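Local coordinates for LbpB B-lobe (Moraxella bovis, PDB 3UAQ), which probably binds host lactoferrin at the bacterial surface, as the handle-and-barrel N-lobe of a lipoprotein, at residues V170-G175 with V239-F244; K247-T252 with I273-K278; G284-K289 with K303-R308; D116-V121 with V335-Q340; G56-I61 with L155-D160. One frame throughout, in Å; residues are numbered along the deposited sequence.

The five contacts illustrate how one lobe combines a curled antiparallel barrel with a handle domain laid against it. Contacts 1, 2 and 3 are antiparallel pairings in the same barrel sheet; strands 236-243 and 248-257 join contact 1 to contact 2, and 266-278 and 281-288 join contact 2 to contact 3. All three are partly buried, with mainly apolar groups on one face and mostly polar ones on the other, and contact 3 adds side-chain bonds at a corner. Contact 5 is a buried, tyrosine-rich pairing within the handle. Contact 4 differs in kind: it has no hydrogen bond and packs a handle loop on strand 332-340, which also pairs with strand 170-184 of contact 1.

Contact 1: residues V170-G175 with V239-F244; sequences VANYTG and VFKADF
Tyr-173 and Phe-240 form one of two hydrogen-bonded pairs in this antiparallel strand pairing of the beta barrel, where residues 170-175 run beside 239-243 with their N-to-C directions 161° apart. The backbone bonds come in two reciprocal sets. Ala-171 N gives its hydrogen to Ala-242 O and Ala-242 N gives one back to Ala-171 O, each over 2.9 Å; Tyr-173 N to Phe-240 O and Phe-240 N to Tyr-173 O are also 2.9 Å. Val-170, which pairs with Asp-243 without hydrogen bonds, has CA 3.3 Å from Ala-242 O, a CA-H...O contact.

Apolar packing occupies the face that carries Ala-171, Tyr-173, Phe-240 and Ala-242. A chi1 of -61° sets Tyr-173 CG beside the backbone N, and Ala-242 CB meets the ring at its edge, 3.6 Å from Tyr-173 CE2. Near the backbone, Tyr-173 CB and Phe-240 CB touch at 3.7 Å. Both aromatic side chains also reach Leu-321 of strand 320-326, consistent with a face turned to the barrel interior. The other face carries Val-170, Asn-172, Thr-174, Val-239, Lys-241 and Asp-243, with Asn-172 and Lys-241 side by side and pointing the same way.

Where strand 236-243 gives way to a loop, the tyrosine and Phe-244 meet tip to tip. Tyr-173 OH, hydrogen-bonded to Ala-318 O, lies in the plane of the Phe-244 ring at its edge, 3.6 Å from CZ.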
# COMPACT_ATOMS: atom_id res chain seq x y z
N VAL A 170 -4.73 -25.73 -18.62
CA VAL A 170 -4.39 -25.89 -17.21
C VAL A 170 -3.36 -24.85 -16.76
O VAL A 170 -2.35 -24.64 -17.43
CB VAL A 170 -3.83 -27.30 -16.91
CG1 VAL A 170 -3.31 -27.38 -15.47
CG2 VAL A 170 -4.88 -28.37 -17.18
N ALA A 171 -3.62 -24.20 -15.62
CA ALA A 171 -2.74 -23.14 -15.14
C ALA A 171 -2.44 -23.27 -13.64
O ALA A 171 -3.17 -23.94 -12.91
CB ALA A 171 -3.34 -21.76 -15.44
N ASN A 172 -1.36 -22.63 -13.20
CA ASN A 172 -0.99 -22.63 -11.79
C ASN A 172 -0.96 -21.23 -11.19
O ASN A 172 -0.47 -20.29 -11.82
CB ASN A 172 0.37 -23.31 -11.59
CG ASN A 172 0.27 -24.82 -11.58
OD1 ASN A 172 -0.82 -25.38 -11.71
ND2 ASN A 172 1.41 -25.48 -11.43
N TYR A 173 -1.49 -21.11 -9.98
CA TYR A 173 -1.54 -19.83 -9.31
C TYR A 173 -0.77 -19.87 -8.00
O TYR A 173 -0.63 -20.93 -7.38
CB TYR A 173 -2.98 -19.42 -9.03
CG TYR A 173 -3.85 -19.26 -10.26
CD1 TYR A 173 -4.15 -18.00 -10.76
CD2 TYR A 173 -4.39 -20.36 -10.90
CE1 TYR A 173 -4.95 -17.84 -11.88
CE2 TYR A 173 -5.20 -20.22 -12.02
CZ TYR A 173 -5.48 -18.96 -12.50
OH TYR A 173 -6.28 -18.83 -13.61
N THR A 174 -0.28 -18.71 -7.59
CA THR A 174 0.29 -18.54 -6.27
C THR A 174 -0.06 -17.15 -5.72
O THR A 174 -0.20 -16.18 -6.48
CB THR A 174 1.82 -18.77 -6.28
OG1 THR A 174 2.41 -18.18 -5.11
CG2 THR A 174 2.46 -18.17 -7.53
N GLY A 175 -0.25 -17.07 -4.41
CA GLY A 175 -0.63 -15.84 -3.76
C GLY A 175 -0.73 -16.00 -2.25
O GLY A 175 0.18 -16.55 -1.61
N VAL A 239 -1.57 -21.48 -2.67
CA VAL A 239 -1.17 -22.08 -3.94
C VAL A 239 -2.37 -22.75 -4.59
O VAL A 239 -3.19 -23.38 -3.92
CB VAL A 239 -0.02 -23.10 -3.75
CG1 VAL A 239 -0.35 -24.42 -4.43
CG2 VAL A 239 1.28 -22.52 -4.28
N PHE A 240 -2.50 -22.60 -5.91
CA PHE A 240 -3.68 -23.12 -6.60
C PHE A 240 -3.32 -23.84 -7.89
O PHE A 240 -2.34 -23.48 -8.56
CB PHE A 240 -4.67 -21.99 -6.91
CG PHE A 240 -5.01 -21.15 -5.72
CD1 PHE A 240 -4.29 -19.99 -5.45
CD2 PHE A 240 -6.05 -21.50 -4.88
CE1 PHE A 240 -4.60 -19.20 -4.35
CE2 PHE A 240 -6.37 -20.72 -3.77
CZ PHE A 240 -5.64 -19.56 -3.51
N LYS A 241 -4.12 -24.84 -8.24
CA LYS A 241 -4.02 -25.48 -9.55
C LYS A 241 -5.39 -25.45 -10.21
O LYS A 241 -6.37 -25.95 -9.66
CB LYS A 241 -3.51 -26.91 -9.44
CG LYS A 241 -3.40 -27.60 -10.80
CD LYS A 241 -1.96 -28.05 -11.11
CE LYS A 241 -1.74 -29.49 -10.67
NZ LYS A 241 -2.89 -30.33 -11.15
N ALA A 242 -5.44 -24.84 -11.39
CA ALA A 242 -6.68 -24.74 -12.15
C ALA A 242 -6.67 -25.67 -13.37
O ALA A 242 -5.86 -25.49 -14.29
CB ALA A 242 -6.94 -23.30 -12.57
N ASP A 243 -7.56 -26.65 -13.36
CA ASP A 243 -7.76 -27.51 -14.52
C ASP A 243 -9.07 -27.11 -15.20
O ASP A 243 -10.16 -27.55 -14.79
CB ASP A 243 -7.81 -28.98 -14.10
CG ASP A 243 -7.68 -29.93 -15.28
OD1 ASP A 243 -7.89 -29.49 -16.43
OD2 ASP A 243 -7.38 -31.12 -15.05
N PHE A 244 -8.97 -26.26 -16.22
CA PHE A 244 -10.15 -25.76 -16.94
C PHE A 244 -10.77 -26.85 -17.81
O PHE A 244 -11.91 -26.72 -18.26
CB PHE A 244 -9.79 -24.54 -17.79
CG PHE A 244 -9.18 -23.41 -17.00
CD1 PHE A 244 -9.95 -22.69 -16.10
CD2 PHE A 244 -7.85 -23.07 -17.17
CE1 PHE A 244 -9.40 -21.65 -15.37
CE2 PHE A 244 -7.29 -22.03 -16.44
CZ PHE A 244 -8.06 -21.32 -15.55

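Contact 2: residues K247-T252 with I273-K278; sequences KKLTGT and IDATIK
Leu-249 and Ala-275 form a hydrogen-bonded antiparallel pair in a hairpin whose strands 248-252 and 273-278 diverge from exact antiparallelism, at 153°. Leu-249 N reaches Ala-275 O over 2.8 Å, and Ala-275 N returns to Leu-249 O over 3.0 Å. At the Lys-247 end of the pairing, Ile-277 N makes a nearly straight bond to Lys-247 O (177° at the hydrogen), although the donor stands well above the carbonyl plane. Lys-247 and Lys-248 both face Asp-243 on the preceding strand, which marks a G1 beta bulge.

The side chains divide by face. Leu-249 CB packs against Ala-275 CB at 4.1 Å and against Ile-277 CG1 at 3.8 Å, with Ile-277 CD1 approaching Lys-248 O. Phe-282 of strand 281-288 lies against Leu-249, Ala-275 and Ile-277, with Leu-309 and Phe-313 nearby.

On the other face the Lys-248 chain is bent at chi2 and chi3, which brings CD and CE past Ala-275 O. It crosses the Asp-274 side chain obliquely, and NZ meets Asp-274 OD1 at 2.7 Å in a salt bridge, from the syn side but somewhat out of the carboxylate plane.

The chemistry therefore implies a two-sided strand pair: apolar groups pack on the side that meets Phe-282 and Leu-309, consistent with the barrel interior, while an ion pair, probably tempered by nearby solvent, spans the strands on the other.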
# COMPACT_ATOMS: atom_id res chain seq x y z
N LYS A 247 -12.48 -29.09 -15.20
CA LYS A 247 -13.35 -28.19 -14.45
C LYS A 247 -13.12 -28.30 -12.94
O LYS A 247 -14.08 -28.36 -12.16
CB LYS A 247 -14.83 -28.45 -14.79
CG LYS A 247 -15.45 -27.43 -15.75
CD LYS A 247 -15.07 -27.69 -17.20
CE LYS A 247 -16.05 -28.67 -17.86
NZ LYS A 247 -17.31 -28.00 -18.30
N LYS A 248 -11.85 -28.31 -12.54
CA LYS A 248 -11.49 -28.47 -11.14
C LYS A 248 -10.54 -27.38 -10.66
O LYS A 248 -9.73 -26.86 -11.44
CB LYS A 248 -10.87 -29.85 -10.89
CG LYS A 248 -11.88 -31.00 -10.91
CD LYS A 248 -12.85 -30.91 -9.73
CE LYS A 248 -12.16 -31.18 -8.41
NZ LYS A 248 -13.10 -31.07 -7.27
N LEU A 249 -10.64 -27.04 -9.38
CA LEU A 249 -9.81 -26.00 -8.81
C LEU A 249 -9.27 -26.43 -7.45
O LEU A 249 -10.00 -26.45 -6.46
CB LEU A 249 -10.61 -24.70 -8.68
CG LEU A 249 -9.83 -23.41 -8.40
CD1 LEU A 249 -9.78 -23.11 -6.92
CD2 LEU A 249 -8.43 -23.49 -8.99
N THR A 250 -7.99 -26.80 -7.40
CA THR A 250 -7.37 -27.30 -6.18
C THR A 250 -6.37 -26.31 -5.59
O THR A 250 -6.09 -25.28 -6.19
CB THR A 250 -6.64 -28.63 -6.40
OG1 THR A 250 -6.41 -28.82 -7.80
CG2 THR A 250 -7.47 -29.78 -5.87
N GLY A 251 -5.82 -26.65 -4.43
CA GLY A 251 -4.82 -25.80 -3.83
C GLY A 251 -4.65 -25.96 -2.34
O GLY A 251 -5.40 -26.67 -1.68
N THR A 252 -3.64 -25.27 -1.80
CA THR A 252 -3.29 -25.40 -0.40
C THR A 252 -2.93 -24.04 0.20
O THR A 252 -2.24 -23.24 -0.43
CB THR A 252 -2.11 -26.37 -0.23
OG1 THR A 252 -2.40 -27.59 -0.92
CG2 THR A 252 -1.84 -26.65 1.25
N ILE A 273 -7.77 -27.27 -0.75
CA ILE A 273 -8.94 -26.72 -1.43
C ILE A 273 -9.45 -27.69 -2.49
O ILE A 273 -8.68 -28.38 -3.16
CB ILE A 273 -8.64 -25.35 -2.04
CG1 ILE A 273 -7.98 -24.45 -0.99
CG2 ILE A 273 -9.91 -24.71 -2.58
CD1 ILE A 273 -8.05 -22.98 -1.31
N ASP A 274 -10.78 -27.73 -2.64
CA ASP A 274 -11.41 -28.69 -3.54
C ASP A 274 -12.68 -28.08 -4.13
O ASP A 274 -13.76 -28.18 -3.55
CB ASP A 274 -11.74 -29.98 -2.79
CG ASP A 274 -12.31 -31.04 -3.70
OD1 ASP A 274 -11.93 -31.07 -4.89
OD2 ASP A 274 -13.13 -31.85 -3.21
N ALA A 275 -12.54 -27.43 -5.28
CA ALA A 275 -13.66 -26.72 -5.87
C ALA A 275 -13.94 -27.13 -7.32
O ALA A 275 -13.04 -27.51 -8.07
CB ALA A 275 -13.45 -25.21 -5.78
N THR A 276 -15.21 -27.05 -7.70
CA THR A 276 -15.60 -27.26 -9.09
C THR A 276 -15.69 -25.91 -9.80
O THR A 276 -16.15 -24.92 -9.22
CB THR A 276 -16.94 -28.01 -9.20
OG1 THR A 276 -16.77 -29.38 -8.81
CG2 THR A 276 -17.46 -27.96 -10.64
N ILE A 277 -15.25 -25.88 -11.05
CA ILE A 277 -15.28 -24.67 -11.86
C ILE A 277 -16.45 -24.69 -12.84
O ILE A 277 -16.69 -25.69 -13.52
CB ILE A 277 -13.98 -24.48 -12.66
CG1 ILE A 277 -12.79 -24.35 -11.72
CG2 ILE A 277 -14.08 -23.25 -13.57
CD1 ILE A 277 -11.47 -24.16 -12.43
N LYS A 278 -17.18 -23.58 -12.90
CA LYS A 278 -18.33 -23.45 -13.78
C LYS A 278 -18.47 -22.00 -14.22
O LYS A 278 -18.97 -21.16 -13.47
CB LYS A 278 -19.60 -23.91 -13.06
CG LYS A 278 -20.83 -23.88 -13.93
CD LYS A 278 -22.07 -24.30 -13.16
CE LYS A 278 -23.28 -24.25 -14.05
NZ LYS A 278 -23.54 -22.89 -14.60

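Contact 3: residues G284-K289 with K303-R308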
# COMPACT_ATOMS: atom_id res chain seq x y z
N GLY A 284 -16.78 -24.86 -3.86
CA GLY A 284 -16.57 -26.17 -3.27
C GLY A 284 -16.23 -26.12 -1.80
O GLY A 284 -16.89 -25.44 -1.01
N SER A 285 -15.17 -26.84 -1.43
CA SER A 285 -14.86 -27.05 -0.03
C SER A 285 -13.43 -26.67 0.33
O SER A 285 -12.51 -26.77 -0.49
CB SER A 285 -15.11 -28.51 0.33
OG SER A 285 -16.42 -28.90 -0.04
N ALA A 286 -13.28 -26.22 1.58
CA ALA A 286 -11.97 -26.06 2.20
C ALA A 286 -11.84 -27.19 3.22
O ALA A 286 -12.75 -27.41 4.03
CB ALA A 286 -11.85 -24.70 2.88
N ILE A 287 -10.72 -27.90 3.18
CA ILE A 287 -10.53 -29.07 4.02
C ILE A 287 -9.41 -28.84 5.03
O ILE A 287 -8.28 -28.51 4.66
CB ILE A 287 -10.24 -30.33 3.18
CG1 ILE A 287 -11.46 -30.71 2.34
CG2 ILE A 287 -9.82 -31.49 4.07
CD1 ILE A 287 -11.29 -30.43 0.85
N ALA A 288 -9.72 -29.02 6.32
CA ALA A 288 -8.73 -28.83 7.37
C ALA A 288 -7.76 -30.01 7.42
O ALA A 288 -8.16 -31.17 7.37
CB ALA A 288 -9.42 -28.64 8.72
N LYS A 289 -6.47 -29.69 7.53
CA LYS A 289 -5.42 -30.70 7.48
C LYS A 289 -5.15 -31.33 8.85
O LYS A 289 -4.50 -32.37 8.94
CB LYS A 289 -4.12 -30.08 6.95
CG LYS A 289 -4.26 -29.43 5.59
CD LYS A 289 -4.49 -30.45 4.49
CE LYS A 289 -3.23 -31.24 4.19
NZ LYS A 289 -3.42 -32.34 3.21
N LYS A 303 -11.84 -27.33 11.56
CA LYS A 303 -13.09 -27.61 10.85
C LYS A 303 -12.99 -27.25 9.37
O LYS A 303 -12.36 -26.26 9.01
CB LYS A 303 -14.26 -26.83 11.47
CG LYS A 303 -14.48 -27.10 12.94
CD LYS A 303 -14.67 -28.58 13.21
CE LYS A 303 -14.98 -28.83 14.68
NZ LYS A 303 -14.80 -30.26 15.07
N ASN A 304 -13.63 -28.06 8.54
CA ASN A 304 -13.75 -27.77 7.12
C ASN A 304 -14.71 -26.63 6.87
O ASN A 304 -15.38 -26.14 7.79
CB ASN A 304 -14.27 -28.99 6.37
CG ASN A 304 -13.34 -30.17 6.45
OD1 ASN A 304 -12.27 -30.10 7.07
ND2 ASN A 304 -13.73 -31.27 5.82
N ALA A 305 -14.77 -26.20 5.62
CA ALA A 305 -15.89 -25.45 5.10
C ALA A 305 -16.42 -26.29 3.95
O ALA A 305 -16.11 -26.03 2.78
CB ALA A 305 -15.45 -24.08 4.62
N ASP A 306 -17.20 -27.32 4.28
CA ASP A 306 -17.72 -28.25 3.27
C ASP A 306 -18.79 -27.57 2.43
O ASP A 306 -19.84 -27.15 2.96
CB ASP A 306 -18.29 -29.51 3.93
CG ASP A 306 -17.26 -30.27 4.75
OD1 ASP A 306 -16.30 -30.81 4.15
OD2 ASP A 306 -17.41 -30.33 5.99
N ASN A 307 -18.53 -27.44 1.14
CA ASN A 307 -19.45 -26.72 0.26
C ASN A 307 -19.73 -25.31 0.77
O ASN A 307 -20.85 -24.82 0.65
CB ASN A 307 -20.77 -27.49 0.13
CG ASN A 307 -20.69 -28.60 -0.89
OD1 ASN A 307 -20.28 -28.38 -2.03
ND2 ASN A 307 -21.07 -29.81 -0.48
N ARG A 308 -18.72 -24.68 1.34
CA ARG A 308 -18.86 -23.32 1.87
C ARG A 308 -17.68 -22.45 1.43
O ARG A 308 -17.32 -21.48 2.11
CB ARG A 308 -18.97 -23.35 3.40
CG ARG A 308 -20.23 -24.04 3.91
CD ARG A 308 -20.11 -24.46 5.37
NE ARG A 308 -20.04 -23.33 6.29
CZ ARG A 308 -21.10 -22.69 6.78
NH1 ARG A 308 -22.33 -23.06 6.43
NH2 ARG A 308 -20.94 -21.67 7.62
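At a corner of the beta barrel, Ala-286 on strand 281-288 pairs with Ala-305 just before the incoming strand turns through a type II beta turn, Ala-305 to Arg-308. Ala-305 N gives to Ala-286 O over 2.8 Å, and Ala-286 N answers to Ala-305 O. That oxygen is gripped twice, because Arg-308 N, closing the turn, approaches from the opposite face of its plane. Ala-286 CB and Ala-305 CB touch at 4.0 Å, beside Phe-325.

Side chains continue the pairing at both ends. Asn-304 CG lies beside its own backbone N (chi1 -62°); OD1 accepts from Ala-288 N at 2.9 Å, and ND2 gives in-plane to Asp-306 OD1 at 3.1 Å, which fixes the amide's orientation. Asp-306 OD2 is held in turn by Asn-328. At the turn, Ser-285 OG accepts from Asn-307 N at 2.8 Å. Asn-307 has the left-handed backbone (55/36) of the third position of a type II turn, here placed where a barrel strand bends.

Contact 4: residues D116-V121 with V335-Q340; sequences DKYKFV and VFAGKQ
Tyr-118 is brought onto strand 332-340 by a first torsion of -60°, which sets CG anti to the carbonyl carbon, and by a chi2 of -101° that turns one ring face to Ala-337. The methyl group makes a CH-pi contact: Ala-337 CB lies 4.1 Å from the centroid of the Tyr-118 ring, displaced toward the rim near CZ. Val-121 CG1 reaches Ala-337 CB at 3.4 Å, and thus two side chains of the handle segment close on one alanine.

Lys-339 meets the tyrosine at its edge through CB, 4.2 Å from Tyr-118 CD1. From there the extended chain carries Lys-339 NZ to 5.8 Å from the centroid of the Tyr-118 ring, at most a weak cation-pi attraction.

No hydrogen bond joins the two segments. Tyr-118 OH is instead hydrogen-bonded to His-176 ND1; the loop backbone is held by Glu-320, which accepts from Lys-119 N and Phe-120 N. Tyr-118 O also accepts from Asn-307 ND2 of the second subunit.

The packing is that of a domain seam, a handle loop seated on a barrel strand, as expected for the handle-and-barrel N-lobe of the transferrin-binding protein B family.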
# COMPACT_ATOMS: atom_id res chain seq x y z
N ASP A 116 -1.62 -3.86 -1.69
CA ASP A 116 -2.34 -4.10 -2.93
C ASP A 116 -1.39 -4.60 -4.02
O ASP A 116 -0.91 -3.82 -4.84
CB ASP A 116 -3.06 -2.83 -3.39
CG ASP A 116 -4.12 -3.10 -4.44
OD1 ASP A 116 -4.41 -4.30 -4.69
OD2 ASP A 116 -4.68 -2.14 -5.00
N LYS A 117 -1.13 -5.91 -4.02
CA LYS A 117 -0.10 -6.46 -4.91
C LYS A 117 -0.61 -7.41 -6.00
O LYS A 117 0.18 -8.16 -6.58
CB LYS A 117 1.03 -7.09 -4.09
CG LYS A 117 2.16 -6.11 -3.82
CD LYS A 117 2.97 -6.47 -2.59
CE LYS A 117 4.13 -5.49 -2.40
NZ LYS A 117 4.86 -5.68 -1.12
N TYR A 118 -1.91 -7.36 -6.28
CA TYR A 118 -2.48 -8.05 -7.44
C TYR A 118 -3.01 -7.02 -8.44
O TYR A 118 -3.11 -5.84 -8.11
CB TYR A 118 -3.60 -9.00 -7.01
CG TYR A 118 -3.13 -10.07 -6.06
CD1 TYR A 118 -2.86 -11.36 -6.50
CD2 TYR A 118 -2.93 -9.79 -4.72
CE1 TYR A 118 -2.42 -12.34 -5.62
CE2 TYR A 118 -2.49 -10.76 -3.83
CZ TYR A 118 -2.24 -12.03 -4.29
OH TYR A 118 -1.81 -12.99 -3.40
N LYS A 119 -3.36 -7.47 -9.64
CA LYS A 119 -3.70 -6.54 -10.71
C LYS A 119 -5.20 -6.28 -10.85
O LYS A 119 -5.63 -5.15 -11.10
CB LYS A 119 -3.14 -7.04 -12.05
CG LYS A 119 -3.67 -6.26 -13.24
CD LYS A 119 -2.65 -6.17 -14.36
CE LYS A 119 -2.80 -4.88 -15.14
NZ LYS A 119 -1.85 -3.83 -14.68
N PHE A 120 -5.99 -7.34 -10.70
CA PHE A 120 -7.44 -7.24 -10.84
C PHE A 120 -8.07 -7.51 -9.49
O PHE A 120 -9.23 -7.14 -9.25
CB PHE A 120 -7.95 -8.29 -11.84
CG PHE A 120 -7.38 -8.16 -13.22
CD1 PHE A 120 -8.02 -7.39 -14.18
CD2 PHE A 120 -6.20 -8.81 -13.57
CE1 PHE A 120 -7.50 -7.27 -15.46
CE2 PHE A 120 -5.68 -8.69 -14.84
CZ PHE A 120 -6.33 -7.92 -15.79
N VAL A 121 -7.30 -8.13 -8.61
CA VAL A 121 -7.85 -8.77 -7.42
C VAL A 121 -7.39 -8.13 -6.11
O VAL A 121 -6.26 -7.63 -5.99
CB VAL A 121 -7.50 -10.27 -7.43
CG1 VAL A 121 -7.08 -10.74 -6.05
CG2 VAL A 121 -8.67 -11.08 -7.95
N VAL A 335 -10.34 -15.37 3.37
CA VAL A 335 -10.33 -14.89 2.00
C VAL A 335 -8.99 -15.25 1.38
O VAL A 335 -7.99 -15.40 2.08
CB VAL A 335 -10.53 -13.37 1.93
CG1 VAL A 335 -11.88 -12.98 2.52
CG2 VAL A 335 -9.41 -12.65 2.67
N PHE A 336 -8.98 -15.40 0.07
CA PHE A 336 -7.76 -15.81 -0.61
C PHE A 336 -7.66 -15.22 -2.01
O PHE A 336 -8.67 -14.90 -2.64
CB PHE A 336 -7.67 -17.33 -0.67
CG PHE A 336 -8.88 -17.99 -1.29
CD1 PHE A 336 -8.95 -18.20 -2.66
CD2 PHE A 336 -9.93 -18.43 -0.50
CE1 PHE A 336 -10.05 -18.82 -3.23
CE2 PHE A 336 -11.04 -19.06 -1.07
CZ PHE A 336 -11.09 -19.25 -2.43
N ALA A 337 -6.43 -15.08 -2.47
CA ALA A 337 -6.18 -14.61 -3.82
C ALA A 337 -4.93 -15.30 -4.36
O ALA A 337 -4.06 -15.71 -3.59
CB ALA A 337 -6.01 -13.10 -3.83
N GLY A 338 -4.87 -15.43 -5.67
CA GLY A 338 -3.71 -16.01 -6.32
C GLY A 338 -3.59 -15.47 -7.73
O GLY A 338 -4.54 -14.93 -8.29
N LYS A 339 -2.39 -15.59 -8.30
CA LYS A 339 -2.16 -15.17 -9.68
C LYS A 339 -1.15 -16.10 -10.35
O LYS A 339 -0.35 -16.74 -9.67
CB LYS A 339 -1.67 -13.72 -9.74
CG LYS A 339 -0.16 -13.58 -9.86
CD LYS A 339 0.30 -12.19 -9.49
CE LYS A 339 1.75 -12.16 -9.05
NZ LYS A 339 2.12 -10.90 -8.35
N GLN A 340 -1.20 -16.17 -11.68
CA GLN A 340 -0.46 -17.16 -12.44
C GLN A 340 1.07 -17.09 -12.33
O GLN A 340 1.63 -16.09 -11.87
CB GLN A 340 -0.88 -17.15 -13.92
CG GLN A 340 -2.16 -17.93 -14.20
CD GLN A 340 -2.53 -17.93 -15.66
OE1 GLN A 340 -1.72 -18.29 -16.52
NE2 GLN A 340 -3.76 -17.53 -15.96

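Contact 5: residues G56-I61 with L155-D160; sequences GSVLAI and LYYYGD
Val-58 and Tyr-157 exchange backbone hydrogen bonds in a buried antiparallel pairing of the handle domain. Val-58 N gives to Tyr-157 O over 2.9 Å in a bent bond (134° at the hydrogen), while Tyr-157 N returns to Val-58 O over 3.0 Å at a straighter 167°. Ala-60 and Leu-155 form the next reciprocal pair, with 2.9 Å for each of Ala-60 N to Leu-155 O and Leu-155 N to Ala-60 O. At the other end Gly-159 N makes only a weak bond to Gly-56 O, an oxygen that also receives a weak bond from Tyr-314 OH.

Polar side-chain ends find partners beyond the two segments. Ser-57 OG is hydrogen-bonded to Ala-90 O. Tyr-157 OH bonds both to Glu-310 OE2 and to Arg-281 NH1, so a handle tyrosine is fixed by two barrel residues.

Ser-57 CA stands over one face of the Tyr-157 ring, 4.1 Å from its centroid, in a CH-pi contact, and Val-58 CG2 reaches Tyr-157 CE2 at 3.3 Å. On the other side of the sheet, Leu-59 CG packs loosely on Tyr-156 CB.

Within the handle sheet, strand 57-60 lies between 88-89 and 146-159, and the latter continues the sheet to 121-128. Barrel strands 320-326 and 332-340 touch the face bearing Val-58, Ala-60, Leu-155 and Tyr-157.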
# COMPACT_ATOMS: atom_id res chain seq x y z
N GLY A 56 -19.15 -10.63 -6.89
CA GLY A 56 -17.98 -9.92 -7.36
C GLY A 56 -16.97 -9.98 -6.23
O GLY A 56 -15.76 -9.93 -6.44
N SER A 57 -17.49 -10.12 -5.01
CA SER A 57 -16.72 -9.77 -3.82
C SER A 57 -17.55 -9.84 -2.55
O SER A 57 -18.77 -9.69 -2.58
CB SER A 57 -16.20 -8.35 -3.99
OG SER A 57 -17.15 -7.57 -4.68
N VAL A 58 -16.88 -10.05 -1.42
CA VAL A 58 -17.57 -9.92 -0.13
C VAL A 58 -16.68 -9.37 0.99
O VAL A 58 -15.50 -9.02 0.78
CB VAL A 58 -18.22 -11.25 0.33
CG1 VAL A 58 -19.65 -11.34 -0.19
CG2 VAL A 58 -17.41 -12.43 -0.15
N LEU A 59 -17.26 -9.32 2.18
CA LEU A 59 -16.76 -8.45 3.24
C LEU A 59 -17.39 -8.76 4.61
O LEU A 59 -18.61 -8.85 4.72
CB LEU A 59 -17.07 -7.03 2.82
CG LEU A 59 -16.44 -5.85 3.53
CD1 LEU A 59 -16.34 -4.70 2.54
CD2 LEU A 59 -17.26 -5.47 4.74
N ALA A 60 -16.55 -8.91 5.63
CA ALA A 60 -17.02 -9.16 7.00
C ALA A 60 -16.21 -8.42 8.06
O ALA A 60 -15.35 -7.58 7.75
CB ALA A 60 -17.05 -10.68 7.31
N ILE A 61 -16.47 -8.76 9.31
CA ILE A 61 -16.07 -7.95 10.45
C ILE A 61 -15.52 -8.83 11.58
O ILE A 61 -15.93 -9.97 11.72
CB ILE A 61 -17.27 -7.11 10.91
CG1 ILE A 61 -18.48 -7.44 10.03
CG2 ILE A 61 -16.96 -5.64 10.82
CD1 ILE A 61 -19.77 -6.70 10.38
N LEU A 155 -12.53 -7.79 7.01
CA LEU A 155 -11.84 -8.66 6.05
C LEU A 155 -12.60 -8.66 4.73
O LEU A 155 -13.83 -8.69 4.71
CB LEU A 155 -11.71 -10.08 6.59
CG LEU A 155 -10.30 -10.49 7.03
CD1 LEU A 155 -10.16 -10.34 8.53
CD2 LEU A 155 -10.00 -11.91 6.62
N TYR A 156 -11.87 -8.62 3.63
CA TYR A 156 -12.50 -8.45 2.33
C TYR A 156 -11.88 -9.30 1.23
O TYR A 156 -10.74 -9.78 1.35
CB TYR A 156 -12.44 -6.98 1.92
CG TYR A 156 -11.02 -6.49 1.78
CD1 TYR A 156 -10.32 -6.66 0.60
CD2 TYR A 156 -10.36 -5.88 2.84
CE1 TYR A 156 -9.01 -6.22 0.46
CE2 TYR A 156 -9.05 -5.44 2.72
CZ TYR A 156 -8.38 -5.61 1.53
OH TYR A 156 -7.07 -5.18 1.39
N TYR A 157 -12.64 -9.49 0.16
CA TYR A 157 -12.09 -9.94 -1.11
C TYR A 157 -12.94 -9.36 -2.24
O TYR A 157 -14.16 -9.34 -2.16
CB TYR A 157 -12.02 -11.47 -1.19
CG TYR A 157 -13.07 -12.10 -2.09
CD1 TYR A 157 -12.93 -12.09 -3.48
CD2 TYR A 157 -14.19 -12.73 -1.56
CE1 TYR A 157 -13.89 -12.67 -4.31
CE2 TYR A 157 -15.15 -13.32 -2.38
CZ TYR A 157 -15.00 -13.29 -3.75
OH TYR A 157 -15.96 -13.87 -4.56
N TYR A 158 -12.28 -8.87 -3.28
CA TYR A 158 -12.96 -8.24 -4.39
C TYR A 158 -12.22 -8.51 -5.69
O TYR A 158 -11.04 -8.84 -5.69
CB TYR A 158 -13.09 -6.74 -4.15
CG TYR A 158 -13.62 -5.95 -5.34
CD1 TYR A 158 -14.92 -6.12 -5.79
CD2 TYR A 158 -12.81 -5.04 -6.00
CE1 TYR A 158 -15.40 -5.41 -6.87
CE2 TYR A 158 -13.29 -4.31 -7.08
CZ TYR A 158 -14.59 -4.51 -7.51
OH TYR A 158 -15.08 -3.80 -8.58
N GLY A 159 -12.94 -8.36 -6.81
CA GLY A 159 -12.34 -8.55 -8.11
C GLY A 159 -12.95 -7.62 -9.15
O GLY A 159 -14.16 -7.41 -9.17
N ASP A 160 -12.10 -7.05 -10.00
CA ASP A 160 -12.57 -6.24 -11.12
C ASP A 160 -12.34 -7.00 -12.42
O ASP A 160 -11.34 -7.70 -12.57
CB ASP A 160 -11.84 -4.90 -11.16
CG ASP A 160 -12.65 -3.78 -10.53
OD1 ASP A 160 -13.88 -3.74 -10.78
OD2 ASP A 160 -12.06 -2.96 -9.79